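Local coordinates for putative (Helicobacter pylori, PDB 4O8S), which probably acts as a nucleotidyltransferase, belonging to the AbiEii group of the nucleotidyltransferase superfamily, whose toxin members form part of type IV toxin-antitoxin systems, at residues V26-T31 / Y106-K111; A32-L35 / R41-E44; E112-V117 / I123-R128; F155-K158 / H163-L166. All coordinates share one frame; numbering follows the deposited sequence.

Contact 4 is wholly buried and apolar, a phenylalanine ring against helix 147-159, whereas contacts 1, 2 and 3 are only partly buried and mix polar with apolar chemistry. Contacts 1 and 2 share helix 29-36 and touch directly, Thr31 of the first meeting Ser43 of the second. Contact 3 adjoins contact 1, their centres about 8 Å apart, and its hairpin is bonded to strand 26-27 through Leu27 and Ala124. Charge dominates the outer parts of contacts 1 and 3, aromatic packing carries contact 2, and backbone pairing appears across contact 3 alone. Leu33, Ile126 and Leu156 join contacts 2, 3 and 4 in one apolar cluster.

Contact 1: residues V26-T31 / Y106-K111; sequences VLKGET and YRDAPK
Val26 and Pro110 form the apolar half of this contact, and Lys28 and Asp108 the ionic half. In the first pair the valine methyl CG2 meets the ring atom CG of Pro110 at 3.7 Å. With CG1 anti to the backbone N (chi1 -175°), CG2 is left on the N side, where it reaches the proline; Val26 CB is the next nearest atom, 4.1 Å from Pro110 CG. The two side chains slide past one another in opposite directions, and on the proline CG alone comes within 4.2 Å of the valine side chain.

The ionic pair is looser. Lys28 NZ stands 3.8 Å from Asp108 OD2, a long salt bridge without a hydrogen bond, and the side chains cross at about a right angle. The lysine is extended beyond CG, which carries its ammonium group across toward the 106-111 loop. Its stronger partner is Asp49 on strand 46-50, while Asp108 OD2 is hydrogen-bonded to Ser105 OG.

Lys28-Gly29-Glu30 follows strand 26-27 and leads into helix 29-36, with Asp45-Leu46-Asp47 alongside, an arrangement consistent with the signature region of the nucleotidyltransferase fold. Only 113 Å² is buried in all, and Asp108 is poorly ordered. The chemistry therefore implies only a light link between these two segments: one lysine probably offsets the neighbouring negative charges of Asp49 and Asp108, while a small valine-proline touch supplies the apolar part.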
loop_
_atom_site.group_PDB
_atom_site.type_symbol
_atom_site.label_atom_id
_atom_site.label_comp_id
_atom_site.label_asym_id
_atom_site.label_seq_id
_atom_site.Cartn_x
_atom_site.Cartn_y
_atom_site.Cartn_z
ATOM N N VAL A 26 11.548 -4.162 -3.651
ATOM C CA VAL A 26 10.161 -4.604 -3.788
ATOM C C VAL A 26 9.225 -3.521 -3.256
ATOM O O VAL A 26 9.285 -3.178 -2.053
ATOM C CB VAL A 26 9.908 -5.877 -2.962
ATOM C CG1 VAL A 26 8.461 -6.409 -3.202
ATOM C CG2 VAL A 26 10.976 -6.938 -3.271
ATOM N N LEU A 27 8.378 -2.977 -4.133
ATOM C CA LEU A 27 7.364 -1.983 -3.740
ATOM C C LEU A 27 6.294 -2.651 -2.898
ATOM O O LEU A 27 5.812 -3.740 -3.238
ATOM C CB LEU A 27 6.716 -1.359 -4.975
ATOM C CG LEU A 27 5.770 -0.153 -4.850
ATOM C CD1 LEU A 27 6.551 1.114 -4.480
ATOM C CD2 LEU A 27 4.986 0.048 -6.166
ATOM N N LYS A 28 5.921 -2.013 -1.787
ATOM C CA LYS A 28 4.895 -2.553 -0.924
ATOM C C LYS A 28 3.887 -1.470 -0.567
ATOM O O LYS A 28 3.879 -0.391 -1.157
ATOM C CB LYS A 28 5.510 -3.129 0.356
ATOM C CG LYS A 28 6.312 -2.089 1.143
ATOM C CD LYS A 28 6.863 -2.674 2.450
ATOM C CE LYS A 28 7.701 -1.606 3.185
ATOM N NZ LYS A 28 8.248 -2.136 4.462
ATOM N N GLY A 29 3.024 -1.794 0.384
ATOM C CA GLY A 29 2.064 -0.857 0.923
ATOM C C GLY A 29 1.098 -0.246 -0.061
ATOM O O GLY A 29 0.691 -0.875 -1.066
ATOM N N GLU A 30 0.746 1.005 0.216
ATOM C CA GLU A 30 -0.369 1.648 -0.459
ATOM C C GLU A 30 -0.131 1.879 -1.927
ATOM O O GLU A 30 -1.021 1.670 -2.758
ATOM C CB GLU A 30 -0.708 2.952 0.265
ATOM C CG GLU A 30 -1.267 2.621 1.639
ATOM C CD GLU A 30 -1.300 3.800 2.588
ATOM O OE1 GLU A 30 -1.167 4.962 2.127
ATOM O OE2 GLU A 30 -1.487 3.549 3.802
ATOM N N THR A 31 1.069 2.317 -2.266
ATOM C CA THR A 31 1.336 2.625 -3.659
ATOM C C THR A 31 1.542 1.340 -4.467
ATOM O O THR A 31 1.394 1.351 -5.690
ATOM C CB THR A 31 2.466 3.672 -3.790
ATOM O OG1 THR A 31 2.053 4.872 -3.094
ATOM C CG2 THR A 31 2.767 4.024 -5.264
ATOM N N TYR A 106 15.310 -2.427 5.127
ATOM C CA TYR A 106 16.252 -3.515 4.813
ATOM C C TYR A 106 16.035 -4.733 5.737
ATOM O O TYR A 106 15.521 -4.569 6.842
ATOM C CB TYR A 106 17.705 -2.994 4.855
ATOM C CG TYR A 106 17.929 -1.820 3.915
ATOM C CD1 TYR A 106 18.110 -2.027 2.552
ATOM C CD2 TYR A 106 17.926 -0.511 4.380
ATOM C CE1 TYR A 106 18.279 -0.977 1.675
ATOM C CE2 TYR A 106 18.101 0.563 3.499
ATOM C CZ TYR A 106 18.272 0.312 2.147
ATOM O OH TYR A 106 18.451 1.344 1.248
ATOM N N ARG A 107 16.375 -5.942 5.277
ATOM C CA ARG A 107 16.097 -7.209 6.005
ATOM C C ARG A 107 14.648 -7.387 6.516
ATOM O O ARG A 107 14.376 -8.158 7.444
ATOM C CB ARG A 107 17.107 -7.456 7.140
ATOM C CG ARG A 107 17.316 -8.935 7.513
ATOM C CD ARG A 107 18.154 -9.676 6.477
ATOM N NE ARG A 107 17.359 -10.525 5.590
ATOM C CZ ARG A 107 17.872 -11.238 4.590
ATOM N NH1 ARG A 107 19.175 -11.196 4.351
ATOM N NH2 ARG A 107 17.087 -11.988 3.828
ATOM N N ASP A 108 13.729 -6.648 5.908
ATOM C CA ASP A 108 12.307 -6.893 6.037
ATOM C C ASP A 108 12.063 -7.910 4.935
ATOM O O ASP A 108 11.123 -8.707 4.975
ATOM C CB ASP A 108 11.566 -5.597 5.699
ATOM C CG ASP A 108 10.288 -5.408 6.499
ATOM O OD1 ASP A 108 9.514 -6.381 6.648
ATOM O OD2 ASP A 108 10.059 -4.270 6.970
ATOM N N ALA A 109 12.993 -7.883 3.981
ATOM C CA ALA A 109 12.818 -8.380 2.617
ATOM C C ALA A 109 12.094 -9.701 2.434
ATOM O O ALA A 109 12.383 -10.687 3.122
ATOM C CB ALA A 109 14.158 -8.413 1.896
ATOM N N PRO A 110 11.153 -9.719 1.479
ATOM C CA PRO A 110 10.509 -10.967 1.069
ATOM C C PRO A 110 11.537 -11.858 0.385
ATOM O O PRO A 110 12.501 -11.346 -0.200
ATOM C CB PRO A 110 9.462 -10.499 0.048
ATOM C CG PRO A 110 9.994 -9.195 -0.483
ATOM C CD PRO A 110 10.704 -8.562 0.676
ATOM N N LYS A 111 11.353 -13.171 0.478
ATOM C CA LYS A 111 12.120 -14.088 -0.352
ATOM C C LYS A 111 11.819 -13.746 -1.811
ATOM O O LYS A 111 10.740 -13.233 -2.125
ATOM C CB LYS A 111 11.734 -15.544 -0.045
ATOM C CG LYS A 111 12.125 -16.008 1.354
ATOM C CD LYS A 111 11.671 -17.442 1.632
ATOM C CE LYS A 111 12.242 -18.429 0.616
ATOM N NZ LYS A 111 12.052 -19.856 1.034
#

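Contact 2: residues A32-L35 / R41-E44; sequences ALYL and RFSE
Tyr34 and Phe42 make an offset edge-to-face (T-shaped) pair across the connection from helix 29-36 to strand 46-50, a helix-loop-strand unit of the nucleotidyltransferase fold. The edge of Phe42 is turned toward the face of Tyr34, with ring centroids 5.3 Å apart and planes at 86°. Phe42 CD1 and CE1 do the touching, CD1 lying 3.6 Å from Tyr34 CZ. Although the CB of Phe42 leaves the backbone away from the helix, CG anti to the backbone N (chi1 -161°) lets the ring return to it. The tyrosine hydroxyl lies at the phenylalanine's edge, near its plane, and is hydrogen-bonded to Glu10 of helix 4-19.

The loop backbone adds to the contact on the same side of the tyrosine ring as Phe42: Arg41 O approaches Tyr34 CD1 obliquely to 3.2 Å, and Ser43 N lies over that face. Arg41 takes part mainly through this carbonyl; its guanidinium group is directed to Asp152 and Glu30.

Aliphatic packing completes the set beside the helix, where Tyr34 CB meets Ser43 CB at 3.9 Å. Beyond that carbon, Ser43 OG sits anti to its own N (chi1 -164°) and is hydrogen-bonded to Thr31 OG1 on the preceding turn of the helix.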
loop_
_atom_site.group_PDB
_atom_site.type_symbol
_atom_site.label_atom_id
_atom_site.label_comp_id
_atom_site.label_asym_id
_atom_site.label_seq_id
_atom_site.Cartn_x
_atom_site.Cartn_y
_atom_site.Cartn_z
ATOM N N ALA A 32 1.827 0.227 -3.791
ATOM C CA ALA A 32 1.837 -1.075 -4.480
ATOM C C ALA A 32 0.413 -1.415 -4.903
ATOM O O ALA A 32 0.158 -1.817 -6.046
ATOM C CB ALA A 32 2.373 -2.159 -3.573
ATOM N N LEU A 33 -0.529 -1.213 -3.992
ATOM C CA LEU A 33 -1.943 -1.390 -4.340
ATOM C C LEU A 33 -2.368 -0.485 -5.508
ATOM O O LEU A 33 -3.081 -0.925 -6.429
ATOM C CB LEU A 33 -2.823 -1.148 -3.122
ATOM C CG LEU A 33 -2.694 -2.183 -2.005
ATOM C CD1 LEU A 33 -3.533 -1.764 -0.810
ATOM C CD2 LEU A 33 -3.123 -3.576 -2.491
ATOM N N TYR A 34 -1.899 0.761 -5.501
ATOM C CA TYR A 34 -2.281 1.713 -6.539
ATOM C C TYR A 34 -1.684 1.434 -7.921
ATOM O O TYR A 34 -2.401 1.506 -8.924
ATOM C CB TYR A 34 -1.941 3.143 -6.119
ATOM C CG TYR A 34 -2.286 4.165 -7.178
ATOM C CD1 TYR A 34 -3.617 4.474 -7.465
ATOM C CD2 TYR A 34 -1.292 4.816 -7.898
ATOM C CE1 TYR A 34 -3.948 5.420 -8.439
ATOM C CE2 TYR A 34 -1.615 5.764 -8.882
ATOM C CZ TYR A 34 -2.950 6.056 -9.145
ATOM O OH TYR A 34 -3.291 6.986 -10.110
ATOM N N LEU A 35 -0.383 1.137 -7.975
ATOM C CA LEU A 35 0.306 0.944 -9.253
ATOM C C LEU A 35 0.128 -0.490 -9.759
ATOM O O LEU A 35 0.154 -0.744 -10.959
ATOM C CB LEU A 35 1.803 1.223 -9.108
ATOM C CG LEU A 35 2.227 2.680 -8.876
ATOM C CD1 LEU A 35 3.746 2.804 -8.795
ATOM C CD2 LEU A 35 1.680 3.568 -9.986
ATOM N N ARG A 41 -8.142 4.838 -5.105
ATOM C CA ARG A 41 -7.870 6.154 -4.527
ATOM C C ARG A 41 -6.422 6.398 -4.896
ATOM O O ARG A 41 -5.692 5.445 -5.197
ATOM C CB ARG A 41 -8.047 6.140 -3.006
ATOM C CG ARG A 41 -7.016 5.280 -2.257
ATOM C CD ARG A 41 -7.093 5.519 -0.746
ATOM N NE ARG A 41 -6.104 4.740 0.002
ATOM C CZ ARG A 41 -4.835 5.117 0.153
ATOM N NH1 ARG A 41 -4.425 6.254 -0.394
ATOM N NH2 ARG A 41 -3.975 4.366 0.847
ATOM N N PHE A 42 -6.007 7.654 -4.912
ATOM C CA PHE A 42 -4.624 7.993 -5.211
ATOM C C PHE A 42 -3.720 7.652 -4.032
ATOM O O PHE A 42 -4.194 7.515 -2.890
ATOM C CB PHE A 42 -4.517 9.488 -5.529
ATOM C CG PHE A 42 -3.269 9.865 -6.279
ATOM C CD1 PHE A 42 -2.906 9.182 -7.437
ATOM C CD2 PHE A 42 -2.466 10.920 -5.839
ATOM C CE1 PHE A 42 -1.747 9.535 -8.141
ATOM C CE2 PHE A 42 -1.315 11.279 -6.540
ATOM C CZ PHE A 42 -0.957 10.582 -7.691
ATOM N N SER A 43 -2.425 7.509 -4.311
ATOM C CA SER A 43 -1.402 7.218 -3.297
ATOM C C SER A 43 -0.136 7.973 -3.696
ATOM O O SER A 43 0.218 7.985 -4.872
ATOM C CB SER A 43 -1.104 5.719 -3.279
ATOM O OG SER A 43 -0.415 5.322 -2.095
ATOM N N GLU A 44 0.570 8.574 -2.737
ATOM C CA GLU A 44 1.646 9.499 -3.097
ATOM C C GLU A 44 3.056 9.122 -2.617
ATOM O O GLU A 44 4.021 9.715 -3.086
ATOM C CB GLU A 44 1.340 10.925 -2.587
ATOM C CG GLU A 44 -0.122 11.328 -2.608
ATOM C CD GLU A 44 -0.392 12.576 -1.757
ATOM O OE1 GLU A 44 -0.263 12.495 -0.509
ATOM O OE2 GLU A 44 -0.727 13.632 -2.339
#

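Contact 3: residues E112-V117 / I123-R128; sequences ESEVNV and IAKIER
The Asn116 carboxamide has the aliphatic chain of Lys125 over one of its faces: Lys125 CG is 3.7 Å from Asn116 OD1 and nearly as close to CG and ND2, and the two side chains cross at about a right angle. Asn116 ND2 is held by two partners, Tyr37 OH and a water 3.1 Å away that also accepts from Ile126 N at the start of helix 126-139. The second flat group, the Glu114 carboxylate, receives Ser113 OG on the anti lone pair of OE2, while OE1 faces the lysine.

Extended beyond CG, Lys125 carries NZ past Glu114 to Ser113 O, a 2.9 Å bond lying in the carbonyl plane. The accompanying salt bridge from Lys125 NZ to Glu114 OE1 is weak at 3.4 Å. That ammonium group probably also eases the approach of Glu127 OE1, which stands 4.4 Å from Glu114 OE1.

Backbone pairing defines the hairpin. Asn116 and Ile123 are an antiparallel hydrogen-bonded pair: Asn116 N to Ile123 O and Ile123 N to Asn116 O are both 2.9 Å, and the second bond is the straighter (166° against 150° at hydrogen).

The hairpin 115-118/121-124 abuts strand 26-27 through a backbone bond between Ala124 and Leu27. Ile123 packs on Ala32 and Ile126 on Leu33, both of helix 29-36, and Lys125 is the N-cap residue of helix 126-139.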
loop_
_atom_site.group_PDB
_atom_site.type_symbol
_atom_site.label_atom_id
_atom_site.label_comp_id
_atom_site.label_asym_id
_atom_site.label_seq_id
_atom_site.Cartn_x
_atom_site.Cartn_y
_atom_site.Cartn_z
ATOM N N GLU A 112 12.764 -14.016 -2.706
ATOM C CA GLU A 112 12.556 -13.718 -4.120
ATOM C C GLU A 112 11.301 -14.398 -4.683
ATOM O O GLU A 112 10.720 -13.936 -5.666
ATOM C CB GLU A 112 13.796 -14.090 -4.936
ATOM C CG GLU A 112 13.926 -13.331 -6.247
ATOM C CD GLU A 112 13.900 -11.817 -6.065
ATOM O OE1 GLU A 112 14.356 -11.314 -5.012
ATOM O OE2 GLU A 112 13.420 -11.121 -6.984
ATOM N N SER A 113 10.870 -15.477 -4.036
ATOM C CA SER A 113 9.653 -16.180 -4.439
ATOM C C SER A 113 8.379 -15.558 -3.850
ATOM O O SER A 113 7.276 -16.044 -4.111
ATOM C CB SER A 113 9.744 -17.666 -4.076
ATOM O OG SER A 113 9.861 -17.845 -2.673
ATOM N N GLU A 114 8.532 -14.493 -3.058
ATOM C CA GLU A 114 7.380 -13.731 -2.553
ATOM C C GLU A 114 7.208 -12.419 -3.311
ATOM O O GLU A 114 6.480 -11.527 -2.875
ATOM C CB GLU A 114 7.516 -13.423 -1.061
ATOM C CG GLU A 114 7.529 -14.642 -0.156
ATOM C CD GLU A 114 6.681 -15.791 -0.696
ATOM O OE1 GLU A 114 5.430 -15.719 -0.610
ATOM O OE2 GLU A 114 7.276 -16.771 -1.206
ATOM N N VAL A 115 7.890 -12.301 -4.444
ATOM C CA VAL A 115 7.808 -11.099 -5.262
ATOM C C VAL A 115 6.971 -11.352 -6.519
ATOM O O VAL A 115 7.201 -12.339 -7.221
ATOM C CB VAL A 115 9.218 -10.633 -5.682
ATOM C CG1 VAL A 115 9.148 -9.384 -6.582
ATOM C CG2 VAL A 115 10.074 -10.365 -4.449
ATOM N N ASN A 116 6.006 -10.468 -6.792
ATOM C CA ASN A 116 5.309 -10.438 -8.084
ATOM C C ASN A 116 5.963 -9.426 -8.998
ATOM O O ASN A 116 6.610 -8.471 -8.522
ATOM C CB ASN A 116 3.843 -10.000 -7.926
ATOM C CG ASN A 116 2.972 -11.068 -7.302
ATOM O OD1 ASN A 116 3.329 -12.256 -7.294
ATOM N ND2 ASN A 116 1.806 -10.658 -6.788
ATOM N N VAL A 117 5.784 -9.609 -10.306
ATOM C CA VAL A 117 6.033 -8.524 -11.256
ATOM C C VAL A 117 4.726 -8.156 -11.933
ATOM O O VAL A 117 3.979 -9.034 -12.386
ATOM C CB VAL A 117 7.065 -8.895 -12.327
ATOM C CG1 VAL A 117 7.336 -7.686 -13.259
ATOM C CG2 VAL A 117 8.345 -9.383 -11.667
ATOM N N ILE A 123 6.723 -5.989 -7.036
ATOM C CA ILE A 123 5.720 -5.544 -6.079
ATOM C C ILE A 123 5.421 -6.690 -5.121
ATOM O O ILE A 123 5.481 -7.866 -5.514
ATOM C CB ILE A 123 4.422 -5.109 -6.822
ATOM C CG1 ILE A 123 4.707 -3.925 -7.751
ATOM C CG2 ILE A 123 3.328 -4.698 -5.863
ATOM C CD1 ILE A 123 3.422 -3.229 -8.267
ATOM N N ALA A 124 5.105 -6.356 -3.868
ATOM C CA ALA A 124 4.792 -7.362 -2.849
ATOM C C ALA A 124 3.502 -8.093 -3.212
ATOM O O ALA A 124 2.605 -7.502 -3.844
ATOM C CB ALA A 124 4.619 -6.694 -1.485
ATOM N N LYS A 125 3.375 -9.344 -2.777
ATOM C CA LYS A 125 2.124 -10.078 -2.986
ATOM C C LYS A 125 1.007 -9.526 -2.114
ATOM O O LYS A 125 1.256 -8.960 -1.039
ATOM C CB LYS A 125 2.297 -11.576 -2.704
ATOM C CG LYS A 125 3.285 -12.272 -3.631
ATOM C CD LYS A 125 3.473 -13.726 -3.211
ATOM C CE LYS A 125 4.239 -14.512 -4.280
ATOM N NZ LYS A 125 4.421 -15.950 -3.893
ATOM N N ILE A 126 -0.226 -9.726 -2.575
ATOM C CA ILE A 126 -1.399 -9.183 -1.909
ATOM C C ILE A 126 -1.475 -9.621 -0.452
ATOM O O ILE A 126 -1.818 -8.818 0.443
ATOM C CB ILE A 126 -2.709 -9.626 -2.618
ATOM C CG1 ILE A 126 -2.855 -8.927 -3.964
ATOM C CG2 ILE A 126 -3.930 -9.308 -1.756
ATOM C CD1 ILE A 126 -3.232 -7.480 -3.814
ATOM N N GLU A 127 -1.176 -10.888 -0.191
ATOM C CA GLU A 127 -1.321 -11.378 1.176
ATOM C C GLU A 127 -0.350 -10.686 2.137
ATOM O O GLU A 127 -0.668 -10.484 3.301
ATOM C CB GLU A 127 -1.247 -12.922 1.263
ATOM C CG GLU A 127 -0.002 -13.566 0.679
ATOM C CD GLU A 127 0.237 -14.987 1.219
ATOM O OE1 GLU A 127 1.387 -15.487 1.106
ATOM O OE2 GLU A 127 -0.723 -15.601 1.756
ATOM N N ARG A 128 0.817 -10.287 1.643
ATOM C CA ARG A 128 1.765 -9.548 2.479
ATOM C C ARG A 128 1.227 -8.132 2.730
ATOM O O ARG A 128 1.321 -7.599 3.841
ATOM C CB ARG A 128 3.133 -9.500 1.790
ATOM C CG ARG A 128 4.308 -8.967 2.633
ATOM C CD ARG A 128 5.609 -9.128 1.827
ATOM N NE ARG A 128 6.807 -8.528 2.429
ATOM C CZ ARG A 128 7.813 -9.223 2.969
ATOM N NH1 ARG A 128 7.771 -10.552 3.010
ATOM N NH2 ARG A 128 8.865 -8.586 3.473
HETATM O O HOH W 1 -0.489 -11.581 -4.919
#

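Contact 4: residues F155-K158 / H163-L166; sequences FLAK and HFNL
Phe164 meets the turn of helix 147-159 formed by Leu156 and Ala157, and its ring supplies every contact from the 163-166 side. From CB, which points toward the helix, the side chain leaves with CG anti to the carbonyl carbon (chi1 -73°), and this places the ring's far end against the helix backbone. CB and CG serve as the stem; the touching begins farther out. CE1 lies 3.6 Å from Leu156 O, which sits at the ring edge near its plane, and the C-H of CE1 is directed toward that oxygen. The same carbon is 3.7 Å from Ala157 CA, an atom that approaches the ring obliquely. At the tip, CZ stands 3.9 Å from Ala157 N and reaches two side chains, Leu156 CB at 4.2 Å and Ala157 CB at 4.3 Å. The ring thus presents its rim to the Leu156-Ala157 peptide, and the small alanine side chain is consistent with this close approach.

All three residues are buried. Phe164 also packs on Ile130 of helix 126-139 and Leu172 of helix 166-176, Leu156 reaches Ile126, and Ala157 touches Leu209 and Ile216 of helix 202-231. The ring thus lies between helices 126-139, 147-159 and 166-176, with helix 202-231 reached by Ala157, just before Asn165 caps helix 166-176.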
loop_
_atom_site.group_PDB
_atom_site.type_symbol
_atom_site.label_atom_id
_atom_site.label_comp_id
_atom_site.label_asym_id
_atom_site.label_seq_id
_atom_site.Cartn_x
_atom_site.Cartn_y
_atom_site.Cartn_z
ATOM N N PHE A 155 -11.210 -2.377 0.238
ATOM C CA PHE A 155 -10.887 -2.627 -1.162
ATOM C C PHE A 155 -10.361 -4.045 -1.348
ATOM O O PHE A 155 -10.718 -4.748 -2.318
ATOM C CB PHE A 155 -9.811 -1.638 -1.626
ATOM C CG PHE A 155 -9.202 -1.982 -2.958
ATOM C CD1 PHE A 155 -9.836 -1.609 -4.145
ATOM C CD2 PHE A 155 -8.000 -2.691 -3.034
ATOM C CE1 PHE A 155 -9.294 -1.935 -5.373
ATOM C CE2 PHE A 155 -7.449 -3.032 -4.273
ATOM C CZ PHE A 155 -8.092 -2.646 -5.450
ATOM N N LEU A 156 -9.480 -4.454 -0.438
ATOM C CA LEU A 156 -8.877 -5.781 -0.504
ATOM C C LEU A 156 -9.907 -6.892 -0.269
ATOM O O LEU A 156 -9.942 -7.866 -1.009
ATOM C CB LEU A 156 -7.726 -5.887 0.508
ATOM C CG LEU A 156 -6.477 -5.123 0.019
ATOM C CD1 LEU A 156 -5.517 -4.884 1.157
ATOM C CD2 LEU A 156 -5.768 -5.900 -1.097
ATOM N N ALA A 157 -10.736 -6.754 0.761
ATOM C CA ALA A 157 -11.765 -7.754 1.036
ATOM C C ALA A 157 -12.766 -7.845 -0.117
ATOM O O ALA A 157 -13.263 -8.931 -0.449
ATOM C CB ALA A 157 -12.490 -7.422 2.345
ATOM N N LYS A 158 -13.056 -6.706 -0.736
ATOM C CA LYS A 158 -14.055 -6.661 -1.799
ATOM C C LYS A 158 -13.542 -7.239 -3.117
ATOM O O LYS A 158 -14.270 -7.953 -3.813
ATOM C CB LYS A 158 -14.524 -5.215 -2.019
ATOM C CG LYS A 158 -15.774 -5.069 -2.911
ATOM C CD LYS A 158 -16.117 -3.590 -3.133
ATOM C CE LYS A 158 -17.408 -3.416 -3.936
ATOM N NZ LYS A 158 -18.601 -3.228 -3.049
ATOM N N HIS A 163 -7.355 -13.980 -1.569
ATOM C CA HIS A 163 -6.009 -13.922 -1.005
ATOM C C HIS A 163 -6.012 -13.942 0.511
ATOM O O HIS A 163 -4.954 -13.953 1.139
ATOM C CB HIS A 163 -5.277 -12.688 -1.508
ATOM C CG HIS A 163 -4.993 -12.715 -2.979
ATOM N ND1 HIS A 163 -3.831 -13.245 -3.504
ATOM C CD2 HIS A 163 -5.721 -12.280 -4.038
ATOM C CE1 HIS A 163 -3.851 -13.119 -4.822
ATOM N NE2 HIS A 163 -4.990 -12.543 -5.172
ATOM N N PHE A 164 -7.194 -13.932 1.115
ATOM C CA PHE A 164 -7.250 -14.057 2.561
ATOM C C PHE A 164 -7.178 -15.534 2.937
ATOM O O PHE A 164 -7.835 -16.364 2.309
ATOM C CB PHE A 164 -8.549 -13.464 3.101
ATOM C CG PHE A 164 -8.591 -11.969 3.059
ATOM C CD1 PHE A 164 -8.826 -11.299 1.862
ATOM C CD2 PHE A 164 -8.400 -11.232 4.219
ATOM C CE1 PHE A 164 -8.856 -9.908 1.807
ATOM C CE2 PHE A 164 -8.428 -9.824 4.185
ATOM C CZ PHE A 164 -8.659 -9.165 2.969
ATOM N N ASN A 165 -6.395 -15.868 3.959
ATOM C CA ASN A 165 -6.516 -17.191 4.570
ATOM C C ASN A 165 -7.254 -17.077 5.909
ATOM O O ASN A 165 -7.682 -15.973 6.284
ATOM C CB ASN A 165 -5.141 -17.853 4.726
ATOM C CG ASN A 165 -4.169 -17.012 5.544
ATOM O OD1 ASN A 165 -4.555 -16.313 6.493
ATOM N ND2 ASN A 165 -2.888 -17.084 5.182
ATOM N N LEU A 166 -7.392 -18.192 6.630
ATOM C CA LEU A 166 -8.109 -18.186 7.911
ATOM C C LEU A 166 -7.567 -17.166 8.890
ATOM O O LEU A 166 -8.332 -16.482 9.571
ATOM C CB LEU A 166 -8.090 -19.571 8.569
ATOM C CG LEU A 166 -9.241 -20.504 8.181
ATOM C CD1 LEU A 166 -9.028 -21.916 8.729
ATOM C CD2 LEU A 166 -10.561 -19.929 8.667
#